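Local structure of putative NADH dehydrogenase/NAD(P)H nitroreductase (Bacteroides thetaiotaomicron VPI-5482, 3KWK) at residues A[13-18]-A[108-113]; A[54-59]-A[83-88]; A[120-125]-A[147-152]. The protein binds flavin mononucleotide and probably works as an oxidoreductase of the nitroreductase family. All coordinates share one frame; numbering follows the deposited sequence.

Contact 1. Residues A[13-18]-A[108-113]; sequences LDNIFE and ILLAAE
The Asn15 amide and the Glu113 side chain run antiparallel alongside each other. Asn15 ND2 rests on the methylene carbon Glu113 CG at 3.5 Å, while Asn15 OD1 lies 3.6 Å from Leu110 CB on the other branch of the amide. With Asn15 CG anti to the backbone N (chi1 173°), the amide reaches across to the second helix, and ND2 donates a weak hydrogen bond to Leu110 O (3.3 Å). One methyl of Leu110, CD2, meets Ile16 CA at 3.7 Å and also approaches CG1 of that isoleucine. Lys20 NZ forms salt bridges with Glu113 and with Glu18, whose placement is doubtful because it has two conformers; a water lies 2.8 Å from Glu113 OE2. An alanine in place of Glu113 would probably leave Lys20 with one carboxylate fewer and the Asn15 amide with CB alone beside ND2, the CG methylene being lost. The segments 13-18 and 108-113 cross at 102°, their axes 9.3 Å apart at closest. The contact joins the N-terminal helix 11-18 to helix 97-114 beside Arg19, which binds FMN. Leu110 packs on Leu110 of the second subunit and Asn15 on its Ala12. Within the chain, Ile108, Ala111 and Ala112 pack on Met38 of helix 32-43, and Ile108 and Leu109 on Ile150 of strand 144-153.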
loop_
_atom_site.group_PDB
_atom_site.type_symbol
_atom_site.label_atom_id
_atom_site.label_comp_id
_atom_site.label_asym_id
_atom_site.label_seq_id
_atom_site.Cartn_x
_atom_site.Cartn_y
_atom_site.Cartn_z
ATOM N N LEU A 13 12.616 4.436 -6.057
ATOM C CA LEU A 13 11.723 5.484 -6.527
ATOM C C LEU A 13 11.401 5.290 -7.989
ATOM O O LEU A 13 10.248 5.385 -8.333
ATOM C CB LEU A 13 12.345 6.870 -6.321
ATOM C CG LEU A 13 12.408 7.386 -4.895
ATOM C CD1 LEU A 13 13.237 8.717 -4.919
ATOM C CD2 LEU A 13 11.009 7.581 -4.334
ATOM N N ASP A 14 12.383 4.933 -8.834
ATOM C CA ASP A 14 12.087 4.697 -10.253
ATOM C C ASP A 14 11.013 3.656 -10.420
ATOM O O ASP A 14 10.106 3.791 -11.250
ATOM C CB ASP A 14 13.342 4.267 -10.996
ATOM C CG ASP A 14 14.358 5.425 -11.187
ATOM O OD1 ASP A 14 13.996 6.601 -11.009
ATOM O OD2 ASP A 14 15.518 5.101 -11.469
ATOM N N ASN A 15 11.099 2.587 -9.638
ATOM C CA ASN A 15 10.122 1.471 -9.740
ATOM C C ASN A 15 8.723 1.935 -9.302
ATOM O O ASN A 15 7.718 1.598 -9.901
ATOM C CB ASN A 15 10.636 0.288 -8.914
ATOM C CG ASN A 15 9.635 -0.864 -8.797
ATOM O OD1 ASN A 15 9.072 -1.062 -7.739
ATOM N ND2 ASN A 15 9.447 -1.576 -9.875
ATOM N N ILE A 16 8.665 2.717 -8.222
ATOM C CA ILE A 16 7.410 3.285 -7.782
ATOM C C ILE A 16 6.781 4.163 -8.894
ATOM O O ILE A 16 5.562 4.130 -9.139
ATOM C CB ILE A 16 7.608 4.114 -6.489
ATOM C CG1 ILE A 16 7.811 3.181 -5.283
ATOM C CG2 ILE A 16 6.422 5.085 -6.246
ATOM C CD1 ILE A 16 8.439 3.843 -4.008
ATOM N N PHE A 17 7.618 4.957 -9.553
ATOM C CA PHE A 17 7.132 5.845 -10.622
ATOM C C PHE A 17 6.759 5.098 -11.912
ATOM O O PHE A 17 5.872 5.547 -12.644
ATOM C CB PHE A 17 8.160 6.933 -10.939
ATOM C CG PHE A 17 8.523 7.825 -9.761
ATOM C CD1 PHE A 17 7.643 8.105 -8.738
ATOM C CD2 PHE A 17 9.790 8.377 -9.694
ATOM C CE1 PHE A 17 8.044 8.940 -7.661
ATOM C CE2 PHE A 17 10.172 9.204 -8.650
ATOM C CZ PHE A 17 9.278 9.459 -7.615
ATOM N N GLU A 18 7.373 3.943 -12.135
ATOM C CA GLU A 18 7.213 3.176 -13.366
ATOM C C GLU A 18 6.014 2.237 -13.318
ATOM O O GLU A 18 5.433 1.878 -14.354
ATOM C CB GLU A 18 8.467 2.351 -13.625
ATOM C CG GLU A 18 8.433 1.467 -14.856
ATOM C CD GLU A 18 8.168 2.218 -16.160
ATOM O OE1 GLU A 18 8.594 3.395 -16.295
ATOM O OE2 GLU A 18 7.543 1.587 -17.050
ATOM N N ILE A 108 3.266 -6.149 -3.748
ATOM C CA ILE A 108 3.196 -7.167 -4.803
ATOM C C ILE A 108 3.243 -6.503 -6.163
ATOM O O ILE A 108 3.960 -6.964 -7.094
ATOM C CB ILE A 108 1.926 -8.048 -4.663
ATOM C CG1 ILE A 108 2.080 -8.931 -3.386
ATOM C CG2 ILE A 108 1.665 -8.894 -5.964
ATOM C CD1 ILE A 108 0.864 -9.684 -2.926
ATOM N N LEU A 109 2.466 -5.432 -6.328
ATOM C CA LEU A 109 2.479 -4.716 -7.635
ATOM C C LEU A 109 3.852 -4.132 -7.962
ATOM O O LEU A 109 4.331 -4.251 -9.096
ATOM C CB LEU A 109 1.448 -3.591 -7.614
ATOM C CG LEU A 109 -0.034 -3.969 -7.435
ATOM C CD1 LEU A 109 -0.941 -2.666 -7.379
ATOM C CD2 LEU A 109 -0.516 -4.939 -8.531
ATOM N N LEU A 110 4.524 -3.598 -6.953
ATOM C CA LEU A 110 5.851 -3.021 -7.121
ATOM C C LEU A 110 6.862 -4.118 -7.459
ATOM O O LEU A 110 7.694 -3.983 -8.381
ATOM C CB LEU A 110 6.251 -2.200 -5.906
ATOM C CG LEU A 110 5.516 -0.911 -5.692
ATOM C CD1 LEU A 110 5.933 -0.300 -4.329
ATOM C CD2 LEU A 110 5.831 0.043 -6.790
ATOM N N ALA A 111 6.770 -5.251 -6.761
ATOM C CA ALA A 111 7.624 -6.387 -7.013
ATOM C C ALA A 111 7.479 -6.885 -8.450
ATOM O O ALA A 111 8.477 -7.108 -9.154
ATOM C CB ALA A 111 7.299 -7.540 -5.970
ATOM N N ALA A 112 6.233 -7.047 -8.894
ATOM C CA ALA A 112 5.941 -7.450 -10.268
ATOM C C ALA A 112 6.631 -6.516 -11.280
ATOM O O ALA A 112 7.359 -6.972 -12.159
ATOM C CB ALA A 112 4.414 -7.526 -10.492
ATOM N N GLU A 113 6.422 -5.219 -11.107
ATOM C CA GLU A 113 7.011 -4.242 -11.997
ATOM C C GLU A 113 8.539 -4.372 -12.059
ATOM O O GLU A 113 9.156 -4.290 -13.140
ATOM C CB GLU A 113 6.626 -2.848 -11.578
ATOM C CG GLU A 113 7.172 -1.714 -12.475
ATOM C CD GLU A 113 6.530 -1.665 -13.850
ATOM O OE1 GLU A 113 5.312 -1.729 -13.911
ATOM O OE2 GLU A 113 7.268 -1.557 -14.820
HETATM O O HOH W 1 8.760 -1.009 -17.148
#

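Contact 2. Residues A[54-59]-A[83-88]; sequences WEFVVV and NAIIVC
Phe56 and Val87 run alongside one another, the ring atom Phe56 CE1 4.0 Å from Val87 CG1. Ile85 joins them through CG2, which meets Phe56 CD1 at 4.1 Å. With CG anti to the carbonyl carbon (chi1 -54°), the Phe56 ring leans over the neighbouring strand, and Leu39 and Met43 of helix 32-43 cover it. The backbone is the tightest part. Three hydrogen-bonded pairs, Glu55 with Cys88, Val57 with Ile86 and Val59 with Ala84, give six N-H...O bonds. Val59 N to Ala84 O is 2.8 Å and nearly straight at 176°. This is a regular antiparallel ladder in the four-stranded sheet of the nitroreductase-like fold. Strand 54-59 is outermost within its own chain, but Phe56, Val57 and Val58 pair in parallel with a strand of the second subunit, so the sheet runs on across the dimer interface. Compared with this close ladder, the side chains meet at fewer points and only at van der Waals distance, although all twelve residues are buried. On the face of Glu55, Val57 and Val59, Val57 and Ile86 meet through their branch carbons, CB to CB 4.1 Å, and Val59 CG2 touches the tip of Ile86, CD1, at 3.9 Å. The Glu55 carboxylate leaves the contact altogether, turning away from strand 83-88 to Lys169 and His171 of the second subunit, in a salt bridge and a hydrogen bond.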
loop_
_atom_site.group_PDB
_atom_site.type_symbol
_atom_site.label_atom_id
_atom_site.label_comp_id
_atom_site.label_asym_id
_atom_site.label_seq_id
_atom_site.Cartn_x
_atom_site.Cartn_y
_atom_site.Cartn_z
ATOM N N TRP A 54 -2.452 -11.007 6.773
ATOM C CA TRP A 54 -2.552 -11.417 5.364
ATOM C C TRP A 54 -2.499 -12.910 5.132
ATOM O O TRP A 54 -1.821 -13.644 5.855
ATOM C CB TRP A 54 -1.503 -10.716 4.524
ATOM C CG TRP A 54 -0.183 -10.645 5.187
ATOM C CD1 TRP A 54 0.627 -11.675 5.492
ATOM C CD2 TRP A 54 0.435 -9.472 5.718
ATOM N NE1 TRP A 54 1.754 -11.240 6.142
ATOM C CE2 TRP A 54 1.635 -9.882 6.329
ATOM C CE3 TRP A 54 0.078 -8.120 5.757
ATOM C CZ2 TRP A 54 2.533 -8.962 6.900
ATOM C CZ3 TRP A 54 0.952 -7.228 6.334
ATOM C CH2 TRP A 54 2.132 -7.658 6.934
ATOM N N GLU A 55 -3.234 -13.343 4.126
ATOM C CA GLU A 55 -3.235 -14.690 3.582
ATOM C C GLU A 55 -3.258 -14.556 2.070
ATOM O O GLU A 55 -4.061 -13.774 1.539
ATOM C CB GLU A 55 -4.479 -15.471 4.092
ATOM C CG GLU A 55 -4.572 -15.632 5.627
ATOM C CD GLU A 55 -3.560 -16.599 6.243
ATOM O OE1 GLU A 55 -2.918 -17.411 5.548
ATOM O OE2 GLU A 55 -3.398 -16.503 7.484
ATOM N N PHE A 56 -2.404 -15.317 1.363
ATOM C CA PHE A 56 -2.341 -15.207 -0.087
ATOM C C PHE A 56 -2.729 -16.521 -0.737
ATOM O O PHE A 56 -2.220 -17.585 -0.360
ATOM C CB PHE A 56 -0.917 -14.852 -0.526
ATOM C CG PHE A 56 -0.390 -13.614 0.155
ATOM C CD1 PHE A 56 -0.706 -12.358 -0.346
ATOM C CD2 PHE A 56 0.335 -13.703 1.330
ATOM C CE1 PHE A 56 -0.256 -11.207 0.288
ATOM C CE2 PHE A 56 0.761 -12.565 1.977
ATOM C CZ PHE A 56 0.477 -11.326 1.461
ATOM N N VAL A 57 -3.624 -16.456 -1.713
ATOM C CA VAL A 57 -3.981 -17.657 -2.496
ATOM C C VAL A 57 -3.372 -17.440 -3.880
ATOM O O VAL A 57 -3.725 -16.516 -4.582
ATOM C CB VAL A 57 -5.482 -17.926 -2.571
ATOM C CG1 VAL A 57 -5.816 -19.239 -3.307
ATOM C CG2 VAL A 57 -6.130 -17.932 -1.179
ATOM N N VAL A 58 -2.457 -18.327 -4.248
ATOM C CA VAL A 58 -1.848 -18.322 -5.568
ATOM C C VAL A 58 -2.675 -19.236 -6.436
ATOM O O VAL A 58 -2.752 -20.417 -6.153
ATOM C CB VAL A 58 -0.390 -18.839 -5.520
ATOM C CG1 VAL A 58 0.178 -18.865 -6.969
ATOM C CG2 VAL A 58 0.421 -17.986 -4.514
ATOM N N VAL A 59 -3.331 -18.689 -7.456
ATOM C CA VAL A 59 -4.247 -19.464 -8.280
ATOM C C VAL A 59 -3.587 -19.706 -9.650
ATOM O O VAL A 59 -3.314 -18.749 -10.388
ATOM C CB VAL A 59 -5.615 -18.789 -8.474
ATOM C CG1 VAL A 59 -6.525 -19.639 -9.380
ATOM C CG2 VAL A 59 -6.332 -18.554 -7.093
ATOM N N ASN A 83 -1.696 -17.010 -13.978
ATOM C CA ASN A 83 -1.759 -17.033 -12.535
ATOM C C ASN A 83 -2.332 -15.718 -11.978
ATOM O O ASN A 83 -2.300 -14.659 -12.633
ATOM C CB ASN A 83 -0.350 -17.152 -11.871
ATOM C CG ASN A 83 0.518 -18.252 -12.427
ATOM O OD1 ASN A 83 0.464 -19.399 -11.964
ATOM N ND2 ASN A 83 1.325 -17.912 -13.412
ATOM N N ALA A 84 -2.815 -15.795 -10.742
ATOM C CA ALA A 84 -3.257 -14.611 -9.997
ATOM C C ALA A 84 -2.920 -14.829 -8.541
ATOM O O ALA A 84 -2.849 -15.988 -8.100
ATOM C CB ALA A 84 -4.779 -14.405 -10.158
ATOM N N ILE A 85 -2.613 -13.751 -7.832
ATOM C CA ILE A 85 -2.496 -13.808 -6.373
ATOM C C ILE A 85 -3.717 -13.128 -5.792
ATOM O O ILE A 85 -4.019 -11.974 -6.156
ATOM C CB ILE A 85 -1.223 -13.110 -5.867
ATOM C CG1 ILE A 85 0.008 -13.891 -6.366
ATOM C CG2 ILE A 85 -1.210 -13.031 -4.309
ATOM C CD1 ILE A 85 1.335 -13.179 -6.115
ATOM N N ILE A 86 -4.417 -13.843 -4.911
ATOM C CA ILE A 86 -5.557 -13.306 -4.201
ATOM C C ILE A 86 -5.085 -12.858 -2.832
ATOM O O ILE A 86 -4.619 -13.680 -2.044
ATOM C CB ILE A 86 -6.703 -14.304 -4.109
ATOM C CG1 ILE A 86 -7.023 -14.856 -5.504
ATOM C CG2 ILE A 86 -7.937 -13.623 -3.459
ATOM C CD1 ILE A 86 -8.335 -15.611 -5.545
ATOM N N VAL A 87 -5.133 -11.560 -2.574
ATOM C CA VAL A 87 -4.695 -11.002 -1.289
ATOM C C VAL A 87 -5.878 -10.964 -0.350
ATOM O O VAL A 87 -6.893 -10.289 -0.647
ATOM C CB VAL A 87 -4.073 -9.580 -1.413
ATOM C CG1 VAL A 87 -3.655 -9.055 -0.036
ATOM C CG2 VAL A 87 -2.906 -9.557 -2.484
ATOM N N CYS A 88 -5.788 -11.675 0.764
ATOM C CA CYS A 88 -6.868 -11.780 1.725
ATOM C C CYS A 88 -6.380 -11.357 3.080
ATOM O O CYS A 88 -5.193 -11.366 3.350
ATOM C CB CYS A 88 -7.367 -13.221 1.866
ATOM S SG CYS A 88 -7.809 -14.016 0.318
#

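Contact 3. Residues A[120-125]-A[147-152]; sequences VWTAAY and LCVIPF. With FMN (flavin mononucleotide), chain B.
Val149 O is gripped twice by Thr122, from opposite faces of its carbonyl plane: the backbone N donates at 3.0 Å and OG1 at 2.8 Å to Val149 O. With OG1 set between the backbone N and the carbonyl carbon (chi1 80°), the hydroxyl can reach the same acceptor as its own amide. The pair belongs to a short antiparallel ladder at the edge, within this chain, of the nitroreductase-fold sheet, and is completed by Val149 N bonded to Thr122 O. On the far side of strand 144-153, Leu147 and Cys148 both face Val87, a classic beta bulge. Trp121 lies between the flavin and this strand. FMN C7M stands 3.3 Å above one face of the indole, toward its rim, and Cys148 covers the opposite face. Cys148 SG is 4.0 Å from the centroid of the five-membered ring and almost on its normal, a sulfur-aromatic contact, while Cys148 CB adds a CH-pi contact. Leu147 CD2 touches the benzene end at Trp121 CZ2. Val120 bridges protein and cofactor, its CG1 against Pro151 CD and its CG2 against the pyrimidine end of the flavin at N1. Ala123 N donates to FMN O4 at 3.1 Å, helping to hold the isoalloxazine. A water lies in plane at the edge of the indole, accepting from Trp121 NE1 and donating to both Tyr125 O and Leu147 O, 2.9 Å from the latter.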
loop_
_atom_site.group_PDB
_atom_site.type_symbol
_atom_site.label_atom_id
_atom_site.label_comp_id
_atom_site.label_asym_id
_atom_site.label_seq_id
_atom_site.Cartn_x
_atom_site.Cartn_y
_atom_site.Cartn_z
ATOM N N VAL A 120 -2.285 -6.149 -12.115
ATOM C CA VAL A 120 -3.328 -5.145 -11.843
ATOM C C VAL A 120 -4.119 -5.578 -10.593
ATOM O O VAL A 120 -4.485 -6.754 -10.451
ATOM C CB VAL A 120 -4.274 -4.993 -13.072
ATOM C CG1 VAL A 120 -4.926 -6.350 -13.527
ATOM C CG2 VAL A 120 -5.356 -3.911 -12.836
ATOM N N TRP A 121 -4.377 -4.595 -9.741
ATOM C CA TRP A 121 -5.279 -4.769 -8.603
ATOM C C TRP A 121 -6.696 -4.764 -9.115
ATOM O O TRP A 121 -7.139 -3.771 -9.688
ATOM C CB TRP A 121 -5.028 -3.593 -7.659
ATOM C CG TRP A 121 -5.884 -3.470 -6.406
ATOM C CD1 TRP A 121 -7.201 -3.753 -6.245
ATOM C CD2 TRP A 121 -5.427 -2.915 -5.184
ATOM N NE1 TRP A 121 -7.581 -3.459 -4.938
ATOM C CE2 TRP A 121 -6.506 -2.960 -4.268
ATOM C CE3 TRP A 121 -4.186 -2.425 -4.768
ATOM C CZ2 TRP A 121 -6.416 -2.445 -2.984
ATOM C CZ3 TRP A 121 -4.082 -1.921 -3.484
ATOM C CH2 TRP A 121 -5.188 -1.973 -2.602
ATOM N N THR A 122 -7.414 -5.860 -8.949
ATOM C CA THR A 122 -8.850 -5.892 -9.220
ATOM C C THR A 122 -9.606 -6.089 -7.903
ATOM O O THR A 122 -9.308 -7.013 -7.149
ATOM C CB THR A 122 -9.238 -6.906 -10.321
ATOM O OG1 THR A 122 -9.289 -8.243 -9.801
ATOM C CG2 THR A 122 -8.240 -6.864 -11.546
ATOM N N ALA A 123 -10.562 -5.197 -7.638
ATOM C CA ALA A 123 -11.228 -5.215 -6.333
ATOM C C ALA A 123 -12.071 -6.440 -6.160
ATOM O O ALA A 123 -12.831 -6.804 -7.051
ATOM C CB ALA A 123 -12.146 -3.965 -6.180
ATOM N N ALA A 124 -11.976 -7.054 -4.976
ATOM C CA ALA A 124 -12.998 -7.974 -4.479
ATOM C C ALA A 124 -13.762 -7.135 -3.428
ATOM O O ALA A 124 -14.746 -6.459 -3.769
ATOM C CB ALA A 124 -12.358 -9.308 -3.921
ATOM N N TYR A 125 -13.260 -7.073 -2.195
ATOM C CA TYR A 125 -13.637 -5.985 -1.264
ATOM C C TYR A 125 -13.565 -4.630 -2.003
ATOM O O TYR A 125 -12.604 -4.380 -2.737
ATOM C CB TYR A 125 -12.713 -6.006 -0.055
ATOM C CG TYR A 125 -13.022 -4.921 0.971
ATOM C CD1 TYR A 125 -12.503 -3.651 0.813
ATOM C CD2 TYR A 125 -13.911 -5.143 2.022
ATOM C CE1 TYR A 125 -12.868 -2.620 1.662
ATOM C CE2 TYR A 125 -14.238 -4.164 2.895
ATOM C CZ TYR A 125 -13.728 -2.892 2.730
ATOM O OH TYR A 125 -14.058 -1.854 3.578
ATOM N N LEU A 147 -9.338 -9.086 -0.265
ATOM C CA LEU A 147 -9.205 -7.705 -0.634
ATOM C C LEU A 147 -9.237 -7.543 -2.151
ATOM O O LEU A 147 -10.026 -6.770 -2.660
ATOM C CB LEU A 147 -7.926 -7.065 -0.084
ATOM C CG LEU A 147 -7.677 -5.640 -0.541
ATOM C CD1 LEU A 147 -8.701 -4.733 0.077
ATOM C CD2 LEU A 147 -6.245 -5.176 -0.151
ATOM N N CYS A 148 -8.399 -8.287 -2.858
ATOM C CA CYS A 148 -8.244 -8.063 -4.281
ATOM C C CYS A 148 -7.686 -9.320 -4.930
ATOM O O CYS A 148 -7.019 -10.162 -4.267
ATOM C CB CYS A 148 -7.378 -6.809 -4.546
ATOM S SG CYS A 148 -5.695 -6.949 -3.907
ATOM N N VAL A 149 -7.946 -9.394 -6.232
ATOM C CA VAL A 149 -7.441 -10.424 -7.094
ATOM C C VAL A 149 -6.435 -9.750 -8.013
ATOM O O VAL A 149 -6.764 -8.780 -8.719
ATOM C CB VAL A 149 -8.565 -11.088 -7.925
ATOM C CG1 VAL A 149 -7.955 -12.121 -8.856
ATOM C CG2 VAL A 149 -9.638 -11.769 -7.011
ATOM N N ILE A 150 -5.201 -10.226 -7.994
ATOM C CA ILE A 150 -4.143 -9.642 -8.821
ATOM C C ILE A 150 -3.687 -10.620 -9.914
ATOM O O ILE A 150 -2.803 -11.469 -9.671
ATOM C CB ILE A 150 -2.919 -9.235 -7.937
ATOM C CG1 ILE A 150 -3.324 -8.332 -6.777
ATOM C CG2 ILE A 150 -1.795 -8.546 -8.780
ATOM C CD1 ILE A 150 -2.172 -7.982 -5.841
ATOM N N PRO A 151 -4.307 -10.542 -11.092
ATOM C CA PRO A 151 -3.719 -11.251 -12.241
ATOM C C PRO A 151 -2.333 -10.670 -12.562
ATOM O O PRO A 151 -2.066 -9.480 -12.312
ATOM C CB PRO A 151 -4.686 -10.966 -13.380
ATOM C CG PRO A 151 -5.857 -10.252 -12.749
ATOM C CD PRO A 151 -5.351 -9.607 -11.511
ATOM N N PHE A 152 -1.453 -11.505 -13.083
ATOM C CA PHE A 152 -0.173 -11.017 -13.518
ATOM C C PHE A 152 0.393 -11.892 -14.614
ATOM O O PHE A 152 -0.097 -13.011 -14.854
ATOM C CB PHE A 152 0.795 -10.929 -12.329
ATOM C CG PHE A 152 1.113 -12.276 -11.693
ATOM C CD1 PHE A 152 0.285 -12.824 -10.724
ATOM C CD2 PHE A 152 2.280 -12.948 -12.028
ATOM C CE1 PHE A 152 0.599 -14.034 -10.164
ATOM C CE2 PHE A 152 2.598 -14.150 -11.462
ATOM C CZ PHE A 152 1.747 -14.698 -10.520
HETATM N N1 FMN B . -8.464 -2.279 -12.246
HETATM C C2 FMN B . -9.252 -3.197 -12.877
HETATM O O2 FMN B . -9.006 -3.493 -14.060
HETATM N N3 FMN B . -10.319 -3.783 -12.215
HETATM C C4 FMN B . -10.645 -3.472 -10.912
HETATM O O4 FMN B . -11.626 -4.043 -10.342
HETATM C C4A FMN B . -9.837 -2.529 -10.272
HETATM N N5 FMN B . -10.113 -2.144 -8.967
HETATM C C5A FMN B . -9.222 -1.372 -8.273
HETATM C C6 FMN B . -9.447 -1.137 -6.909
HETATM C C7 FMN B . -8.516 -0.397 -6.196
HETATM C C7M FMN B . -8.701 -0.114 -4.695
HETATM C C8 FMN B . -7.383 0.115 -6.799
HETATM C C8M FMN B . -6.408 0.906 -5.964
HETATM C C9 FMN B . -7.175 -0.104 -8.149
HETATM C C9A FMN B . -8.092 -0.855 -8.900
HETATM N N10 FMN B . -7.924 -1.070 -10.270
HETATM C C10 FMN B . -8.745 -1.944 -10.923
HETATM C "C1'" FMN B . -6.746 -0.497 -10.968
HETATM C "C2'" FMN B . -6.958 0.986 -11.261
HETATM O "O2'" FMN B . -7.916 1.172 -12.307
HETATM C "C3'" FMN B . -5.623 1.694 -11.573
HETATM O "O3'" FMN B . -4.769 1.670 -10.430
HETATM C "C4'" FMN B . -5.823 3.179 -11.988
HETATM O "O4'" FMN B . -6.505 3.225 -13.249
HETATM C "C5'" FMN B . -4.510 3.962 -12.063
HETATM O "O5'" FMN B . -3.722 3.310 -13.055
HETATM P P FMN B . -2.244 2.718 -12.703
HETATM O O1P FMN B . -2.422 1.570 -11.691
HETATM O O2P FMN B . -1.814 2.233 -14.104
HETATM O O3P FMN B . -1.365 3.819 -12.145
HETATM O O HOH W 2 -9.933 -3.922 -3.327
#

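How the contacts relate
Contacts 2 and 3 are neighbours in one sheet, their centres about 9 Å apart: strands 83-90 and 144-153 pair directly, with Val87 O 2.8 Å from Leu147 N. Contact 1 is farther off, its centre about 19 Å from that of contact 2 and 16 Å from that of contact 3. Helix 97-114 connects it to both. Ile108 CD1 packs on Phe56 CE1 (3.7 Å) in contact 2, and Leu109 CD2 on Ile150 CG2 (3.8 Å) in contact 3. Contact 3 touches the flavin itself. In contact 1, the Glu113 side chain comes within about 8 Å of a bound FMN. All three contacts also touch the second subunit.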